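S-layer domain-containing protein (Ruminiclostridium thermocellum ATCC 27405, PDB 4QVS) is of unknown function but carries a concanavalin A-like lectin/glucanase fold that may bind carbohydrate, and is probably attached at the cell surface. Local coordinates at the interface of chains A and B. Coordinates in Å, arbitrary orientation; residue numbers count along the deposited sequence, not the author numbering. Chains: chain A/B, S-layer domain-containing protein.

Contact 1: the interface of chains A and B. Residues chain A 99-100, 114-116; chain B 143, 165, 167-168.
A:Met114, a selenomethionine, and B:Pro167 meet at the centre of this patch, their side chains crossing at about a right angle. From the backbone outward, CB of A:Met114 lies 4.2 Å from the CD1 methyl of B:Leu165. CG carries the chain on, and the selenium, SE, lies 4.3 Å from CD2 of B:Leu143, a loose contact. A bend at the last torsion (chi3 55°) then turns the terminal methyl onto the proline ring, where CE sits 3.3 Å from CG of B:Pro167 and almost as near its CD, a tight fit. The same ring rests its CB against the backbone carbonyl O of A:Thr115 at 3.4 Å.

B:Leu165 works with both branches. Its CD1 methyl reaches the backbone around A:Met114 and A:Thr115, 3.7 Å from CA of A:Thr115, while CD2 lies against the aliphatic CB and the amide end of A:Gln116. That glutamine has CG anti to its backbone nitrogen (chi1 -155°), and its extended outer chain passes B:Leu165 at a slant, with NE2 3.8 Å from B:Leu165 CD2. On the other flank, B:Leu168 puts its CD1 methyl 3.6 Å from CA of A:Tyr99. Within chain A, the CG2 methyl of A:Thr115 covers one face of the A:Tyr99 ring, toward its rim.

In the fold, the chain B loop holding B:Leu165, B:Pro167 and B:Leu168 packs on chain A strands 99-104 and 110-115, and on A:Gln116 just after the second, within one lobe of the concanavalin A-like fold that both chains build; B:Leu143, from strand 137-144, stands at the margin.

Contact 2: the interface of chains A and B. Residues chain A 180-182, 192, 195-197; chain B 85-86.
B:Pro86 pushes its ring into a seat lined by three stretches of chain A, residues 180-182, A:Tyr192 and 195-197, and van der Waals packing, much of it on chain A backbone, surrounds the ring. Ring atom CB faces the side chain of A:Ser182, 3.8 Å from its CB, and CG lies 3.7 Å from CA of A:Lys181. The ring's CG and CD also lie beside the backbone carbonyl of A:Ser195. Beyond the ring, the carbonyl O of B:Pro86 lies 3.6 Å from CB of A:Leu197.

A second set of contacts belongs to B:Gln85. The A:Ser195 hydroxyl, with OG anti to the backbone nitrogen (chi1 169°), is turned toward this residue and comes 3.3 Å from its CA. Farther along, the extended glutamine side chain crosses that of A:Leu197 at about a right angle, with CD1 of the leucine 4.1 Å from CD of the glutamine amide. The ring of A:Tyr192 borders the strand here: backbone N of B:Gln85 lies at its edge and in its plane, 3.9 Å from CD1.

The polar link runs through one water that bridges the chains. The backbone carbonyl of A:Tyr196 points nearly straight at it, whereas the amide oxygen of B:Gln85 meets it from the side, well off the line of its C=O bond; the water lies 2.7 Å from O of A:Tyr196 and 2.5 Å from OE1 of B:Gln85.

Contact 1: the interface of chains A and B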
ATOM      1  N   TYR A  99      -9.450  15.541  19.059  1.00 43.58           N
ATOM      2  CA  TYR A  99      -9.592  14.097  18.967  1.00 46.13           C
ATOM      3  C   TYR A  99      -8.476  13.466  18.158  1.00 43.38           C
ATOM      4  O   TYR A  99      -7.697  14.187  17.531  1.00 42.90           O
ATOM      5  CB  TYR A  99     -10.919  13.760  18.249  1.00 45.78           C
ATOM      6  CG  TYR A  99     -11.075  14.264  16.797  1.00 45.52           C
ATOM      7  CD1 TYR A  99     -10.606  13.509  15.701  1.00 51.15           C
ATOM      8  CD2 TYR A  99     -11.743  15.453  16.521  1.00 47.49           C
ATOM      9  CE1 TYR A  99     -10.762  13.958  14.398  1.00 47.65           C
ATOM     10  CE2 TYR A  99     -11.917  15.912  15.238  1.00 45.14           C
ATOM     11  CZ  TYR A  99     -11.427  15.161  14.175  1.00 53.91           C
ATOM     12  OH  TYR A  99     -11.625  15.630  12.917  1.00 49.91           O
HETATM   13  N   MSE A 100      -8.428  12.127  18.189  1.00 48.47           N
HETATM   14  CA  MSE A 100      -7.518  11.365  17.329  1.00 49.08           C
HETATM   15  C   MSE A 100      -8.361  10.202  16.892  1.00 50.74           C
HETATM   16  O   MSE A 100      -9.126   9.649  17.669  1.00 49.71           O
HETATM   17  CB  MSE A 100      -6.141  11.143  17.928  1.00 54.44           C
HETATM   18  CG  MSE A 100      -6.089   9.964  18.874  1.00 59.43           C
HETATM   19 SE   MSE A 100      -4.505  10.150  20.016  0.80 58.46          SE
HETATM   20  CE  MSE A 100      -5.013   8.410  20.641  1.00 53.47           C
HETATM   21  N   MSE A 114      -4.917  13.389  14.043  1.00 49.76           N
HETATM   22  CA  MSE A 114      -4.937  14.012  15.359  1.00 47.74           C
HETATM   23  C   MSE A 114      -5.226  15.436  15.067  1.00 58.27           C
HETATM   24  O   MSE A 114      -4.670  15.991  14.094  1.00 52.70           O
HETATM   25  CB  MSE A 114      -3.586  14.038  16.064  1.00 53.79           C
HETATM   26  CG  MSE A 114      -2.965  12.641  16.226  1.00 61.15           C
HETATM   27 SE   MSE A 114      -1.635  12.568  17.668  0.78 62.22          SE
HETATM   28  CE  MSE A 114      -2.725  13.261  19.147  1.00 72.80           C
ATOM     29  N   THR A 115      -6.101  16.042  15.875  1.00 51.19           N
ATOM     30  CA  THR A 115      -6.413  17.447  15.714  1.00 49.83           C
ATOM     31  C   THR A 115      -6.827  18.061  17.030  1.00 50.23           C
ATOM     32  O   THR A 115      -7.343  17.416  17.974  1.00 47.48           O
ATOM     33  CB  THR A 115      -7.527  17.732  14.683  1.00 51.88           C
ATOM     34  OG1 THR A 115      -7.638  19.135  14.447  1.00 49.74           O
ATOM     35  CG2 THR A 115      -8.845  17.261  15.156  1.00 52.24           C
ATOM     36  N   GLN A 116      -6.551  19.343  17.050  1.00 55.14           N
ATOM     37  CA  GLN A 116      -6.860  20.219  18.123  1.00 60.71           C
ATOM     38  C   GLN A 116      -7.748  21.351  17.538  1.00 63.41           C
ATOM     39  O   GLN A 116      -8.194  22.199  18.276  1.00 59.86           O
ATOM     40  CB  GLN A 116      -5.536  20.759  18.670  1.00 68.94           C
ATOM     41  CG  GLN A 116      -5.572  21.205  20.118  1.00 83.00           C
ATOM     42  CD  GLN A 116      -4.196  21.594  20.649  1.00 82.13           C
ATOM     43  OE1 GLN A 116      -3.649  20.921  21.535  1.00 70.66           O
ATOM     44  NE2 GLN A 116      -3.618  22.656  20.086  1.00 76.75           N
TER
ATOM     45  N   LEU B 143       3.056   6.710  18.689  1.00 60.12           N
ATOM     46  CA  LEU B 143       3.452   8.129  18.760  1.00 64.35           C
ATOM     47  C   LEU B 143       4.665   8.198  19.676  1.00 67.05           C
ATOM     48  O   LEU B 143       4.615   7.735  20.817  1.00 65.19           O
ATOM     49  CB  LEU B 143       2.332   9.040  19.275  1.00 67.62           C
ATOM     50  CG  LEU B 143       2.661  10.550  19.319  1.00 75.24           C
ATOM     51  CD1 LEU B 143       2.708  11.154  17.921  1.00 76.20           C
ATOM     52  CD2 LEU B 143       1.670  11.333  20.180  1.00 79.76           C
ATOM     53  N   LEU B 165       1.090  17.795  18.577  1.00 78.10           N
ATOM     54  CA  LEU B 165      -0.179  17.803  19.318  1.00 89.26           C
ATOM     55  C   LEU B 165      -0.233  16.795  20.469  1.00 79.39           C
ATOM     56  O   LEU B 165       0.379  15.733  20.404  1.00 84.64           O
ATOM     57  CB  LEU B 165      -1.350  17.530  18.371  1.00 88.41           C
ATOM     58  CG  LEU B 165      -1.672  18.599  17.336  1.00 98.21           C
ATOM     59  CD1 LEU B 165      -2.830  18.133  16.467  1.00102.16           C
ATOM     60  CD2 LEU B 165      -2.003  19.924  18.012  1.00106.23           C
ATOM     61  N   PRO B 167      -3.864  16.980  22.225  1.00 96.30           N
ATOM     62  CA  PRO B 167      -5.277  17.364  22.075  1.00 86.60           C
ATOM     63  C   PRO B 167      -6.145  16.962  23.276  1.00 90.08           C
ATOM     64  O   PRO B 167      -6.884  17.775  23.815  1.00 72.77           O
ATOM     65  CB  PRO B 167      -5.719  16.625  20.797  1.00 87.64           C
ATOM     66  CG  PRO B 167      -4.690  15.576  20.532  1.00 89.87           C
ATOM     67  CD  PRO B 167      -3.522  15.761  21.469  1.00 89.35           C
ATOM     68  N   LEU B 168      -6.055  15.692  23.661  1.00 99.44           N
ATOM     69  CA  LEU B 168      -6.793  15.127  24.790  1.00 95.68           C
ATOM     70  C   LEU B 168      -5.946  15.238  26.032  1.00101.35           C
ATOM     71  O   LEU B 168      -6.471  15.463  27.111  1.00105.51           O
ATOM     72  CB  LEU B 168      -7.058  13.629  24.565  1.00 90.84           C
ATOM     73  CG  LEU B 168      -7.964  13.095  23.440  1.00 92.02           C
ATOM     74  CD1 LEU B 168      -7.813  13.818  22.112  1.00 98.94           C
ATOM     75  CD2 LEU B 168      -7.710  11.606  23.251  1.00 83.87           C
TER

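Contact 2: the interface of chains A and B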
ATOM      1  N   GLY A 180       5.531  -7.441 -19.827  1.00 44.37           N
ATOM      2  CA  GLY A 180       4.547  -8.496 -19.643  1.00 44.53           C
ATOM      3  C   GLY A 180       5.018  -9.951 -19.704  1.00 49.03           C
ATOM      4  O   GLY A 180       4.209 -10.870 -19.572  1.00 47.41           O
ATOM      5  N   LYS A 181       6.318 -10.135 -19.872  1.00 44.27           N
ATOM      6  CA  LYS A 181       6.924 -11.437 -19.962  1.00 46.16           C
ATOM      7  C   LYS A 181       8.234 -11.265 -19.244  1.00 45.61           C
ATOM      8  O   LYS A 181       8.782 -10.157 -19.177  1.00 49.78           O
ATOM      9  CB  LYS A 181       7.152 -11.792 -21.437  1.00 43.48           C
ATOM     10  CG  LYS A 181       7.903 -13.093 -21.754  1.00 46.09           C
ATOM     11  CD  LYS A 181       7.997 -13.264 -23.261  1.00 43.22           C
ATOM     12  CE  LYS A 181       8.905 -14.457 -23.624  1.00 50.42           C
ATOM     13  NZ  LYS A 181       8.833 -14.682 -25.071  1.00 48.67           N
ATOM     14  N   SER A 182       8.668 -12.344 -18.620  1.00 41.05           N
ATOM     15  CA  SER A 182       9.986 -12.428 -18.064  1.00 44.33           C
ATOM     16  C   SER A 182      10.816 -13.475 -18.866  1.00 41.80           C
ATOM     17  O   SER A 182      10.265 -14.436 -19.386  1.00 42.35           O
ATOM     18  CB  SER A 182       9.922 -12.946 -16.660  1.00 42.80           C
ATOM     19  OG  SER A 182      11.239 -13.180 -16.182  1.00 49.74           O
ATOM     20  N   TYR A 192       7.826 -15.962 -11.634  1.00 56.73           N
ATOM     21  CA  TYR A 192       7.498 -15.056 -12.731  1.00 61.58           C
ATOM     22  C   TYR A 192       7.847 -15.618 -14.107  1.00 61.94           C
ATOM     23  O   TYR A 192       7.357 -15.122 -15.127  1.00 57.10           O
ATOM     24  CB  TYR A 192       8.181 -13.710 -12.507  1.00 57.13           C
ATOM     25  CG  TYR A 192       8.031 -13.172 -11.101  1.00 56.16           C
ATOM     26  CD1 TYR A 192       6.793 -12.723 -10.633  1.00 52.73           C
ATOM     27  CD2 TYR A 192       9.123 -13.088 -10.240  1.00 56.89           C
ATOM     28  CE1 TYR A 192       6.657 -12.198  -9.351  1.00 56.91           C
ATOM     29  CE2 TYR A 192       8.986 -12.584  -8.944  1.00 55.82           C
ATOM     30  CZ  TYR A 192       7.755 -12.128  -8.514  1.00 59.98           C
ATOM     31  OH  TYR A 192       7.609 -11.616  -7.240  1.00 61.82           O
ATOM     32  N   SER A 195       4.986 -16.623 -16.343  1.00 52.92           N
ATOM     33  CA  SER A 195       3.759 -15.938 -15.978  1.00 53.06           C
ATOM     34  C   SER A 195       3.677 -14.771 -16.975  1.00 45.67           C
ATOM     35  O   SER A 195       4.715 -14.192 -17.350  1.00 44.59           O
ATOM     36  CB  SER A 195       3.799 -15.449 -14.532  1.00 56.41           C
ATOM     37  OG  SER A 195       2.704 -14.572 -14.296  1.00 61.85           O
ATOM     38  N   TYR A 196       2.452 -14.452 -17.415  1.00 46.79           N
ATOM     39  CA  TYR A 196       2.172 -13.367 -18.331  1.00 44.55           C
ATOM     40  C   TYR A 196       1.168 -12.323 -17.741  1.00 51.66           C
ATOM     41  O   TYR A 196       0.103 -12.635 -17.192  1.00 46.48           O
ATOM     42  CB  TYR A 196       1.673 -13.911 -19.667  1.00 47.18           C
ATOM     43  CG  TYR A 196       2.775 -14.622 -20.456  1.00 47.34           C
ATOM     44  CD1 TYR A 196       3.206 -15.891 -20.092  1.00 49.65           C
ATOM     45  CD2 TYR A 196       3.387 -14.018 -21.552  1.00 48.85           C
ATOM     46  CE1 TYR A 196       4.214 -16.554 -20.810  1.00 50.98           C
ATOM     47  CE2 TYR A 196       4.367 -14.680 -22.286  1.00 50.29           C
ATOM     48  CZ  TYR A 196       4.800 -15.938 -21.893  1.00 47.91           C
ATOM     49  OH  TYR A 196       5.802 -16.585 -22.586  1.00 49.48           O
ATOM     50  N   LEU A 197       1.533 -11.068 -17.862  1.00 50.04           N
ATOM     51  CA  LEU A 197       0.704  -9.993 -17.379  1.00 51.78           C
ATOM     52  C   LEU A 197      -0.667  -9.951 -18.037  1.00 52.35           C
ATOM     53  O   LEU A 197      -0.808 -10.012 -19.270  1.00 53.05           O
ATOM     54  CB  LEU A 197       1.403  -8.644 -17.572  1.00 56.27           C
ATOM     55  CG  LEU A 197       0.728  -7.418 -16.932  1.00 58.92           C
ATOM     56  CD1 LEU A 197       0.647  -7.584 -15.417  1.00 60.98           C
ATOM     57  CD2 LEU A 197       1.496  -6.160 -17.302  1.00 59.16           C
TER
ATOM     58  N   GLN B  85       3.133 -11.798 -11.519  1.00 59.27           N
ATOM     59  CA  GLN B  85       3.253 -11.545 -12.977  1.00 59.43           C
ATOM     60  C   GLN B  85       4.361 -10.538 -13.299  1.00 57.73           C
ATOM     61  O   GLN B  85       4.485  -9.520 -12.597  1.00 58.39           O
ATOM     62  CB  GLN B  85       1.936 -10.926 -13.508  1.00 53.42           C
ATOM     63  CG  GLN B  85       0.720 -11.826 -13.608  1.00 53.78           C
ATOM     64  CD  GLN B  85      -0.581 -11.007 -13.622  1.00 63.65           C
ATOM     65  OE1 GLN B  85      -1.315 -10.958 -14.616  1.00 58.61           O
ATOM     66  NE2 GLN B  85      -0.848 -10.345 -12.518  1.00 58.14           N
ATOM     67  N   PRO B  86       5.129 -10.771 -14.386  1.00 53.18           N
ATOM     68  CA  PRO B  86       6.189  -9.826 -14.777  1.00 52.79           C
ATOM     69  C   PRO B  86       5.580  -8.629 -15.448  1.00 52.60           C
ATOM     70  O   PRO B  86       4.706  -8.802 -16.274  1.00 45.77           O
ATOM     71  CB  PRO B  86       7.032 -10.618 -15.803  1.00 52.45           C
ATOM     72  CG  PRO B  86       6.118 -11.674 -16.329  1.00 49.65           C
ATOM     73  CD  PRO B  86       4.853 -11.724 -15.471  1.00 53.44           C
TER
HETATM   74  O   HOH W   1      -1.815 -13.305 -15.461  1.00 56.97           O

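Contact 1 and contact 2 lie about 46 Å apart, measured between the centres of their C-alpha atoms, and share no residue. They sit in different lobes, each built from both chains. In contact 1 an earlier part of chain A meets a later part of chain B; in contact 2 a later part of chain A meets the short strand 85-86 of chain B. Both are therefore inter-chain packing inside a lobe, as in an exchange of segments between the copies, and the two-fold symmetry repeats each with the chains swapped. Such a pairing may or may not form in the cell.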